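Local coordinates for protein PilX (Neisseria meningitidis, PDB 2OPE) that is a minor pilin of type IV pili and probably modulates the adhesion and aggregation of the bacteria that carry them, at residues Lys6-Gln9 / Ser10-Tyr13; Pro53-Ala56 / Glu57-Val61; Lys68-Pro71 / Arg72-Ser75; Pro31-Asp34 / Asn35-Lys39. All coordinates share one frame; numbering follows the deposited sequence.

The four contacts are local and fall into two pairs near the two ends of a pilin fold, in which the long helix 5-28 packs on an antiparallel sheet. Along the chain they come in the order 1, 4, 2, 3. Contacts 1 and 2 have centres about 10 Å apart and touch where helix 5-28 meets helix 53-56 and the start of strand 59-65. Contacts 4 and 3, equally close, touch where the start of helix 35-48 meets the loop leading into strand 74-80. Contacts 1 and 4 lie about 31 Å apart between centres. Contacts 2 and 3 reach the same sheet through neighbouring strands, 59-65 and 74-80. The pairs thus shape the two ends of the helix-on-sheet body.

Contact 1 (Lys6-Gln9 / Ser10-Tyr13); sequences KGYQ and SQLY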
loop_
_atom_site.group_PDB
_atom_site.type_symbol
_atom_site.label_atom_id
_atom_site.label_comp_id
_atom_site.label_asym_id
_atom_site.label_seq_id
_atom_site.Cartn_x
_atom_site.Cartn_y
_atom_site.Cartn_z
ATOM N N LYS A 6 5.952 1.670 -15.999
ATOM C CA LYS A 6 7.008 1.817 -14.983
ATOM C C LYS A 6 6.965 3.154 -14.300
ATOM O O LYS A 6 7.132 3.218 -13.102
ATOM C CB LYS A 6 8.412 1.648 -15.575
ATOM C CG LYS A 6 8.816 0.229 -15.842
ATOM C CD LYS A 6 10.215 0.135 -16.431
ATOM C CE LYS A 6 10.560 -1.353 -16.748
ATOM N NZ LYS A 6 11.759 -1.536 -17.658
ATOM N N GLY A 7 6.776 4.216 -15.066
ATOM C CA GLY A 7 6.561 5.536 -14.511
ATOM C C GLY A 7 5.308 5.526 -13.625
ATOM O O GLY A 7 5.307 6.111 -12.546
ATOM N N TYR A 8 4.240 4.856 -14.065
ATOM C CA TYR A 8 3.008 4.804 -13.264
ATOM C C TYR A 8 3.208 4.069 -11.919
ATOM O O TYR A 8 2.678 4.474 -10.890
ATOM C CB TYR A 8 1.847 4.207 -14.060
ATOM C CG TYR A 8 1.265 5.142 -15.115
ATOM C CD1 TYR A 8 0.777 6.388 -14.774
ATOM C CD2 TYR A 8 1.182 4.762 -16.450
ATOM C CE1 TYR A 8 0.241 7.249 -15.728
ATOM C CE2 TYR A 8 0.658 5.615 -17.416
ATOM C CZ TYR A 8 0.179 6.862 -17.043
ATOM O OH TYR A 8 -0.369 7.728 -17.999
ATOM N N GLN A 9 3.995 2.999 -11.941
ATOM C CA GLN A 9 4.337 2.273 -10.745
ATOM C C GLN A 9 5.196 3.128 -9.779
ATOM O O GLN A 9 5.122 2.965 -8.529
ATOM C CB GLN A 9 5.096 1.012 -11.129
ATOM C CG GLN A 9 5.385 0.105 -9.944
ATOM C CD GLN A 9 6.567 -0.812 -10.175
ATOM O OE1 GLN A 9 7.588 -0.406 -10.736
ATOM N NE2 GLN A 9 6.444 -2.055 -9.711
ATOM N N SER A 10 6.028 4.009 -10.350
ATOM C CA SER A 10 6.779 4.950 -9.524
ATOM C C SER A 10 5.846 5.935 -8.835
ATOM O O SER A 10 5.911 6.115 -7.622
ATOM C CB SER A 10 7.856 5.683 -10.317
ATOM O OG SER A 10 8.859 4.782 -10.778
ATOM N N GLN A 11 4.962 6.576 -9.585
ATOM C CA GLN A 11 4.072 7.538 -8.938
ATOM C C GLN A 11 3.222 6.859 -7.874
ATOM O O GLN A 11 2.974 7.439 -6.836
ATOM C CB GLN A 11 3.192 8.267 -9.958
ATOM C CG GLN A 11 3.990 8.850 -11.118
ATOM C CD GLN A 11 3.124 9.638 -12.080
ATOM O OE1 GLN A 11 2.152 10.298 -11.672
ATOM N NE2 GLN A 11 3.467 9.581 -13.353
ATOM N N LEU A 12 2.743 5.650 -8.150
ATOM C CA LEU A 12 1.985 4.856 -7.152
ATOM C C LEU A 12 2.865 4.666 -5.912
ATOM O O LEU A 12 2.405 4.800 -4.763
ATOM C CB LEU A 12 1.588 3.492 -7.732
ATOM C CG LEU A 12 0.866 2.512 -6.815
ATOM C CD1 LEU A 12 -0.501 3.091 -6.389
ATOM C CD2 LEU A 12 0.718 1.132 -7.458
ATOM N N TYR A 13 4.149 4.406 -6.130
ATOM C CA TYR A 13 5.003 4.165 -5.000
ATOM C C TYR A 13 4.998 5.432 -4.131
ATOM O O TYR A 13 4.709 5.376 -2.916
ATOM C CB TYR A 13 6.417 3.750 -5.425
ATOM C CG TYR A 13 7.288 3.570 -4.206
ATOM C CD1 TYR A 13 7.361 2.344 -3.562
ATOM C CD2 TYR A 13 7.982 4.657 -3.644
ATOM C CE1 TYR A 13 8.118 2.201 -2.421
ATOM C CE2 TYR A 13 8.706 4.508 -2.514
ATOM C CZ TYR A 13 8.777 3.291 -1.898
ATOM O OH TYR A 13 9.546 3.138 -0.748
#
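Lys6 to Tyr13 form continuous alpha-helix, each carbonyl of Lys6 to Gln9 accepting the backbone N-H four residues on. This is part of helix 5-28, the long N-terminal helix that packs on the antiparallel sheet in the type IV pilin fold. The bonds Gln11 N to Gly7 O and Leu12 N to Tyr8 O, both 3.0 Å, are the straighter ones, with an N-H...O angle of 165° each. Gln11 runs as an extended chain back along the helix, its CG 3.4 Å from Gly7 O, and its NE2 comes within 4.4 Å of Tyr8 CD1, at an oblique approach to the ring. Leu12 and Gln9 are buried: Leu12, a branched apolar residue, packs on Val90, while the amide of Gln9 reaches the sheet, where NE2 bonds to Ser89 O. Tyr8, partly exposed, offers its aromatic ring to the charged Lys58 in a cation-pi contact. A small hydroxyl residue can lie back against its own helix, and Ser10 does this. With OG beside its backbone N (chi1 -65°), it makes a weak hydrogen bond of 3.3 Å from Ser10 OG to Lys6 O, which also accepts Ser10 N.

Contact 2 (Pro53-Ala56 / Glu57-Val61); sequences PKIA and EKYNV
The ring of Tyr59 has Ile55 O at its edge, near the ring plane, with Tyr59 CD1 3.5 Å from that oxygen. Ile55 CG2 meets the same ring atom, Tyr59 CD1, at 3.7 Å, and the two side chains cross obliquely. Ile55 CG2 stands anti to the backbone N, which sends this methyl toward the ring while CG1 leads off beside the nitrogen. A beta-branched residue thus offers two apolar arms, one to Tyr59 and one to Gln11 of helix 5-28. The large ring of Tyr59 is buried against Tyr8 and Leu12 of that helix. Two N-H groups grip Ile55 O: Lys58 N at 2.9 Å, coming from above the carbonyl plane, and Tyr59 N at 3.0 Å, nearly in line with the C=O bond. Two residues before Ile55, Pro53 O accepts Glu57 N at 3.1 Å; proline suits the first turn of a helix, where its missing N-H costs nothing. The aliphatic part of Lys58 passes Lys54 O, with Lys58 CD 3.5 Å from that oxygen. The shared carbonyl of Ile55 lies where the short helix 53-56 gives way to strand 59-65, an edge strand, within this chain, of the pilin's antiparallel sheet.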
loop_
_atom_site.group_PDB
_atom_site.type_symbol
_atom_site.label_atom_id
_atom_site.label_comp_id
_atom_site.label_asym_id
_atom_site.label_seq_id
_atom_site.Cartn_x
_atom_site.Cartn_y
_atom_site.Cartn_z
ATOM N N PRO A 53 -5.182 12.052 -9.857
ATOM C CA PRO A 53 -6.180 11.360 -10.705
ATOM C C PRO A 53 -5.599 10.469 -11.818
ATOM O O PRO A 53 -6.160 9.403 -12.105
ATOM C CB PRO A 53 -7.082 12.491 -11.251
ATOM C CG PRO A 53 -6.344 13.781 -10.967
ATOM C CD PRO A 53 -5.319 13.517 -9.867
ATOM N N LYS A 54 -4.484 10.873 -12.422
ATOM C CA LYS A 54 -3.712 9.939 -13.250
ATOM C C LYS A 54 -3.545 8.566 -12.561
ATOM O O LYS A 54 -3.781 7.535 -13.165
ATOM C CB LYS A 54 -2.356 10.545 -13.659
ATOM C CG LYS A 54 -2.470 11.681 -14.730
ATOM C CD LYS A 54 -1.133 12.417 -15.061
ATOM C CE LYS A 54 -0.245 11.701 -16.147
ATOM N NZ LYS A 54 -0.179 12.314 -17.577
ATOM N N ILE A 55 -3.190 8.543 -11.283
ATOM C CA ILE A 55 -2.927 7.283 -10.606
ATOM C C ILE A 55 -4.212 6.562 -10.156
ATOM O O ILE A 55 -4.342 5.338 -10.297
ATOM C CB ILE A 55 -1.915 7.510 -9.405
ATOM C CG1 ILE A 55 -0.696 8.290 -9.896
ATOM C CG2 ILE A 55 -1.480 6.195 -8.753
ATOM C CD1 ILE A 55 -0.083 7.707 -11.187
ATOM N N ALA A 56 -5.154 7.320 -9.605
ATOM C CA ALA A 56 -6.417 6.772 -9.097
ATOM C C ALA A 56 -7.240 6.051 -10.154
ATOM O O ALA A 56 -7.988 5.132 -9.844
ATOM C CB ALA A 56 -7.273 7.882 -8.432
ATOM N N GLU A 57 -7.129 6.495 -11.391
ATOM C CA GLU A 57 -7.779 5.848 -12.510
ATOM C C GLU A 57 -7.299 4.412 -12.699
ATOM O O GLU A 57 -8.038 3.555 -13.202
ATOM C CB GLU A 57 -7.392 6.591 -13.775
ATOM C CG GLU A 57 -8.428 7.495 -14.317
ATOM C CD GLU A 57 -7.932 8.202 -15.556
ATOM O OE1 GLU A 57 -8.675 9.066 -16.080
ATOM O OE2 GLU A 57 -6.790 7.900 -15.987
ATOM N N LYS A 58 -6.043 4.166 -12.336
ATOM C CA LYS A 58 -5.375 2.929 -12.723
ATOM C C LYS A 58 -5.140 1.920 -11.608
ATOM O O LYS A 58 -5.004 0.729 -11.893
ATOM C CB LYS A 58 -4.035 3.255 -13.371
ATOM C CG LYS A 58 -4.159 4.144 -14.561
ATOM C CD LYS A 58 -2.836 4.753 -15.001
ATOM C CE LYS A 58 -3.094 5.718 -16.152
ATOM N NZ LYS A 58 -3.745 5.050 -17.358
ATOM N N TYR A 59 -5.070 2.401 -10.356
ATOM C CA TYR A 59 -4.690 1.583 -9.207
ATOM C C TYR A 59 -5.679 1.647 -8.064
ATOM O O TYR A 59 -6.300 2.673 -7.856
ATOM C CB TYR A 59 -3.339 2.034 -8.685
ATOM C CG TYR A 59 -2.277 1.844 -9.692
ATOM C CD1 TYR A 59 -1.813 2.917 -10.475
ATOM C CD2 TYR A 59 -1.725 0.592 -9.896
ATOM C CE1 TYR A 59 -0.821 2.748 -11.417
ATOM C CE2 TYR A 59 -0.742 0.416 -10.831
ATOM C CZ TYR A 59 -0.299 1.498 -11.596
ATOM O OH TYR A 59 0.689 1.274 -12.523
ATOM N N ASN A 60 -5.813 0.537 -7.332
ATOM C CA ASN A 60 -6.455 0.538 -6.001
ATOM C C ASN A 60 -5.449 0.397 -4.847
ATOM O O ASN A 60 -4.523 -0.391 -4.911
ATOM C CB ASN A 60 -7.531 -0.534 -5.912
ATOM C CG ASN A 60 -8.699 -0.258 -6.854
ATOM O OD1 ASN A 60 -9.208 0.862 -6.935
ATOM N ND2 ASN A 60 -9.082 -1.257 -7.606
ATOM N N VAL A 61 -5.610 1.196 -3.803
ATOM C CA VAL A 61 -4.749 1.066 -2.641
ATOM C C VAL A 61 -5.553 0.568 -1.416
ATOM O O VAL A 61 -6.665 1.043 -1.138
ATOM C CB VAL A 61 -3.971 2.394 -2.392
ATOM C CG1 VAL A 61 -3.199 2.346 -1.102
ATOM C CG2 VAL A 61 -3.026 2.658 -3.558
#

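Contact 3 (Lys68-Pro71 / Arg72-Ser75); sequences KEKP and RAYS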
loop_
_atom_site.group_PDB
_atom_site.type_symbol
_atom_site.label_atom_id
_atom_site.label_comp_id
_atom_site.label_asym_id
_atom_site.label_seq_id
_atom_site.Cartn_x
_atom_site.Cartn_y
_atom_site.Cartn_z
ATOM N N LYS A 68 -5.454 -7.743 14.271
ATOM C CA LYS A 68 -6.317 -6.621 14.569
ATOM C C LYS A 68 -5.974 -5.985 15.907
ATOM O O LYS A 68 -6.474 -4.911 16.236
ATOM C CB LYS A 68 -7.787 -7.052 14.555
ATOM C CG LYS A 68 -8.224 -7.858 15.780
ATOM C CD LYS A 68 -9.687 -8.228 15.722
ATOM C CE LYS A 68 -10.020 -9.325 16.736
ATOM N NZ LYS A 68 -9.983 -8.889 18.177
ATOM N N GLU A 69 -5.129 -6.627 16.698
ATOM C CA GLU A 69 -4.804 -6.042 18.002
ATOM C C GLU A 69 -3.426 -5.345 17.942
ATOM O O GLU A 69 -2.997 -4.647 18.886
ATOM C CB GLU A 69 -4.914 -7.094 19.114
ATOM C CG GLU A 69 -5.380 -6.538 20.449
ATOM C CD GLU A 69 -6.858 -6.061 20.494
ATOM O OE1 GLU A 69 -7.115 -5.039 21.171
ATOM O OE2 GLU A 69 -7.754 -6.705 19.894
ATOM N N LYS A 70 -2.753 -5.516 16.805
ATOM C CA LYS A 70 -1.551 -4.771 16.505
ATOM C C LYS A 70 -1.760 -3.985 15.211
ATOM O O LYS A 70 -1.071 -4.233 14.197
ATOM C CB LYS A 70 -0.362 -5.733 16.361
ATOM C CG LYS A 70 1.012 -5.131 16.704
ATOM C CD LYS A 70 2.126 -5.851 16.015
ATOM C CE LYS A 70 3.493 -5.556 16.669
ATOM N NZ LYS A 70 4.661 -5.914 15.777
ATOM N N PRO A 71 -2.701 -3.024 15.220
ATOM C CA PRO A 71 -3.002 -2.284 13.978
ATOM C C PRO A 71 -1.874 -1.376 13.499
ATOM O O PRO A 71 -1.861 -1.009 12.338
ATOM C CB PRO A 71 -4.221 -1.435 14.353
ATOM C CG PRO A 71 -4.177 -1.321 15.815
ATOM C CD PRO A 71 -3.517 -2.558 16.353
ATOM N N ARG A 72 -0.946 -1.006 14.380
ATOM C CA ARG A 72 0.197 -0.185 13.988
ATOM C C ARG A 72 1.144 -0.935 13.082
ATOM O O ARG A 72 1.928 -0.303 12.352
ATOM C CB ARG A 72 0.935 0.341 15.217
ATOM C CG ARG A 72 0.078 1.342 16.034
ATOM C CD ARG A 72 0.793 1.880 17.269
ATOM N NE ARG A 72 0.093 3.075 17.716
ATOM C CZ ARG A 72 -0.968 3.036 18.494
ATOM N NH1 ARG A 72 -1.587 4.148 18.837
ATOM N NH2 ARG A 72 -1.414 1.874 18.919
ATOM N N ALA A 73 1.102 -2.276 13.148
ATOM C CA ALA A 73 1.760 -3.145 12.156
ATOM C C ALA A 73 0.778 -3.431 11.039
ATOM O O ALA A 73 -0.060 -4.330 11.165
ATOM C CB ALA A 73 2.179 -4.425 12.764
ATOM N N TYR A 74 0.845 -2.659 9.966
ATOM C CA TYR A 74 -0.009 -2.910 8.799
ATOM C C TYR A 74 0.901 -2.787 7.572
ATOM O O TYR A 74 2.043 -2.349 7.668
ATOM C CB TYR A 74 -1.192 -1.920 8.700
ATOM C CG TYR A 74 -0.719 -0.449 8.559
ATOM C CD1 TYR A 74 -0.264 0.035 7.321
ATOM C CD2 TYR A 74 -0.665 0.416 9.663
ATOM C CE1 TYR A 74 0.192 1.324 7.168
ATOM C CE2 TYR A 74 -0.201 1.732 9.513
ATOM C CZ TYR A 74 0.240 2.179 8.244
ATOM O OH TYR A 74 0.771 3.444 8.046
ATOM N N SER A 75 0.375 -3.169 6.427
ATOM C CA SER A 75 1.009 -2.901 5.159
ATOM C C SER A 75 -0.003 -2.302 4.174
ATOM O O SER A 75 -1.219 -2.476 4.310
ATOM C CB SER A 75 1.588 -4.181 4.610
ATOM O OG SER A 75 0.581 -5.111 4.456
#
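Lys70 begins a type I beta turn, Lys70 to Ala73, in the loop that joins strands 59-65 and 74-80 of the pilin's antiparallel sheet. The turn is closed by Ala73 N bonding to Lys70 O at 3.1 Å; the donor stands above the carbonyl plane and the N-H...O angle is only 138°. Lys70 runs outward as an extended chain, with its CD 3.6 Å from the methyl carbon CB of Ala73, so the hydrocarbon part of a long charged side chain lies over a small apolar one. Pro71 takes the second position of the turn, where its ring fixes phi at -68° as the type I shape requires. It is buried against Phe65, Asn35 and Ile38, a good place for a compact apolar ring. Arg72 follows, its NH1 bonded to Leu28 O at the end of helix 5-28. Tyr74 is buried, with its hydroxyl hydrogen-bonded to Asn20. A chi1 of 61° sets its CG between the backbone N and the carbonyl carbon, and the ring edge then meets Pro71 O in plane, Tyr74 CD2 being 3.3 Å from that oxygen.

Contact 4 (Pro31-Asp34 / Asn35-Lys39); sequences PLDD and NQTIK
Asp34 turns its CG into the position between its backbone N and carbonyl carbon (chi1 72°), which swings the carboxylate forward over the first turn of the helix, and Thr37 holds OG1 beside its own backbone N (chi1 -61°) to meet it. One oxygen does the work. Asp34 OD2 accepts Thr37 N at 2.7 Å, with an N-H...O angle of 156° and nearly in line with the C-O bond; it also accepts Thr37 OG1 at 2.7 Å, from above the carboxylate plane. This is an N-cap: Asp34 immediately precedes helix 35-48, and its side chain accepts a backbone N-H of the first turn. Aspartate suits the place because its short arm holds the carboxylate close to the N-H groups of the first turn, and its negative charge is probably favoured by the partial positive charge at the helix N-terminus. The helix proper begins with Ile38 N bonding to Asp34 O at 2.9 Å. A water accepts from Asp34 N at 3.0 Å and gives a weak bond to Thr37 OG1.

Below the cap lies an apolar touch. Ile38 is buried, and its CD1 packs on Asp33 CB at 3.4 Å, the two side chains crossing at a slant. Thr37 CG2 lies 3.4 Å from Asp33 OD1, with these side chains at about a right angle. That same oxygen, Asp33 OD1, forms a salt bridge with Lys41 one turn further along the helix.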
loop_
_atom_site.group_PDB
_atom_site.type_symbol
_atom_site.label_atom_id
_atom_site.label_comp_id
_atom_site.label_asym_id
_atom_site.label_seq_id
_atom_site.Cartn_x
_atom_site.Cartn_y
_atom_site.Cartn_z
ATOM N N PRO A 31 -2.667 9.254 20.763
ATOM C CA PRO A 31 -2.174 8.733 22.003
ATOM C C PRO A 31 -3.158 7.790 22.647
ATOM O O PRO A 31 -2.732 6.851 23.321
ATOM C CB PRO A 31 -2.012 9.991 22.877
ATOM C CG PRO A 31 -2.931 10.986 22.295
ATOM C CD PRO A 31 -3.039 10.683 20.851
ATOM N N LEU A 32 -4.452 8.031 22.467
ATOM C CA LEU A 32 -5.448 7.325 23.265
ATOM C C LEU A 32 -6.507 6.455 22.514
ATOM O O LEU A 32 -7.171 5.653 23.164
ATOM C CB LEU A 32 -6.136 8.300 24.252
ATOM C CG LEU A 32 -5.302 8.820 25.421
ATOM C CD1 LEU A 32 -5.860 10.118 26.001
ATOM C CD2 LEU A 32 -5.178 7.750 26.501
ATOM N N ASP A 33 -6.675 6.604 21.191
ATOM C CA ASP A 33 -7.544 5.689 20.430
ATOM C C ASP A 33 -7.190 4.206 20.741
ATOM O O ASP A 33 -6.004 3.851 20.873
ATOM C CB ASP A 33 -7.421 5.911 18.900
ATOM C CG ASP A 33 -8.208 7.145 18.364
ATOM O OD1 ASP A 33 -8.184 7.327 17.131
ATOM O OD2 ASP A 33 -8.863 7.922 19.112
ATOM N N ASP A 34 -8.217 3.355 20.845
ATOM C CA ASP A 34 -8.047 1.914 21.005
ATOM C C ASP A 34 -7.780 1.231 19.651
ATOM O O ASP A 34 -7.894 1.857 18.581
ATOM C CB ASP A 34 -9.234 1.301 21.751
ATOM C CG ASP A 34 -10.504 1.264 20.908
ATOM O OD1 ASP A 34 -11.596 1.070 21.456
ATOM O OD2 ASP A 34 -10.426 1.431 19.692
ATOM N N ASN A 35 -7.351 -0.026 19.694
ATOM C CA ASN A 35 -6.903 -0.696 18.476
ATOM C C ASN A 35 -7.990 -0.896 17.444
ATOM O O ASN A 35 -7.719 -0.924 16.242
ATOM C CB ASN A 35 -6.318 -2.046 18.810
ATOM C CG ASN A 35 -5.063 -1.942 19.645
ATOM O OD1 ASN A 35 -4.334 -0.937 19.616
ATOM N ND2 ASN A 35 -4.798 -2.995 20.394
ATOM N N GLN A 36 -9.227 -1.065 17.921
ATOM C CA GLN A 36 -10.368 -1.160 17.040
ATOM C C GLN A 36 -10.611 0.162 16.301
ATOM O O GLN A 36 -10.954 0.174 15.124
ATOM C CB GLN A 36 -11.597 -1.544 17.864
ATOM C CG GLN A 36 -12.893 -1.249 17.182
ATOM C CD GLN A 36 -14.008 -2.094 17.691
ATOM O OE1 GLN A 36 -14.107 -2.376 18.916
ATOM N NE2 GLN A 36 -14.888 -2.517 16.764
ATOM N N THR A 37 -10.432 1.276 17.000
ATOM C CA THR A 37 -10.553 2.609 16.420
ATOM C C THR A 37 -9.426 2.950 15.431
ATOM O O THR A 37 -9.674 3.502 14.358
ATOM C CB THR A 37 -10.617 3.637 17.535
ATOM O OG1 THR A 37 -11.777 3.365 18.334
ATOM C CG2 THR A 37 -10.688 5.055 16.992
ATOM N N ILE A 38 -8.188 2.608 15.783
ATOM C CA ILE A 38 -7.062 2.834 14.881
ATOM C C ILE A 38 -7.296 2.038 13.594
ATOM O O ILE A 38 -7.095 2.542 12.503
ATOM C CB ILE A 38 -5.709 2.340 15.500
ATOM C CG1 ILE A 38 -5.342 3.089 16.812
ATOM C CG2 ILE A 38 -4.571 2.358 14.454
ATOM C CD1 ILE A 38 -5.256 4.570 16.696
ATOM N N LYS A 39 -7.697 0.776 13.736
ATOM C CA LYS A 39 -7.878 -0.108 12.602
ATOM C C LYS A 39 -8.950 0.410 11.639
ATOM O O LYS A 39 -8.701 0.495 10.444
ATOM C CB LYS A 39 -8.224 -1.531 13.057
ATOM C CG LYS A 39 -8.569 -2.492 11.890
ATOM C CD LYS A 39 -8.582 -3.937 12.323
ATOM C CE LYS A 39 -9.015 -4.900 11.157
ATOM N NZ LYS A 39 -10.337 -4.504 10.578
HETATM O O HOH W 1 -10.662 5.042 20.977
#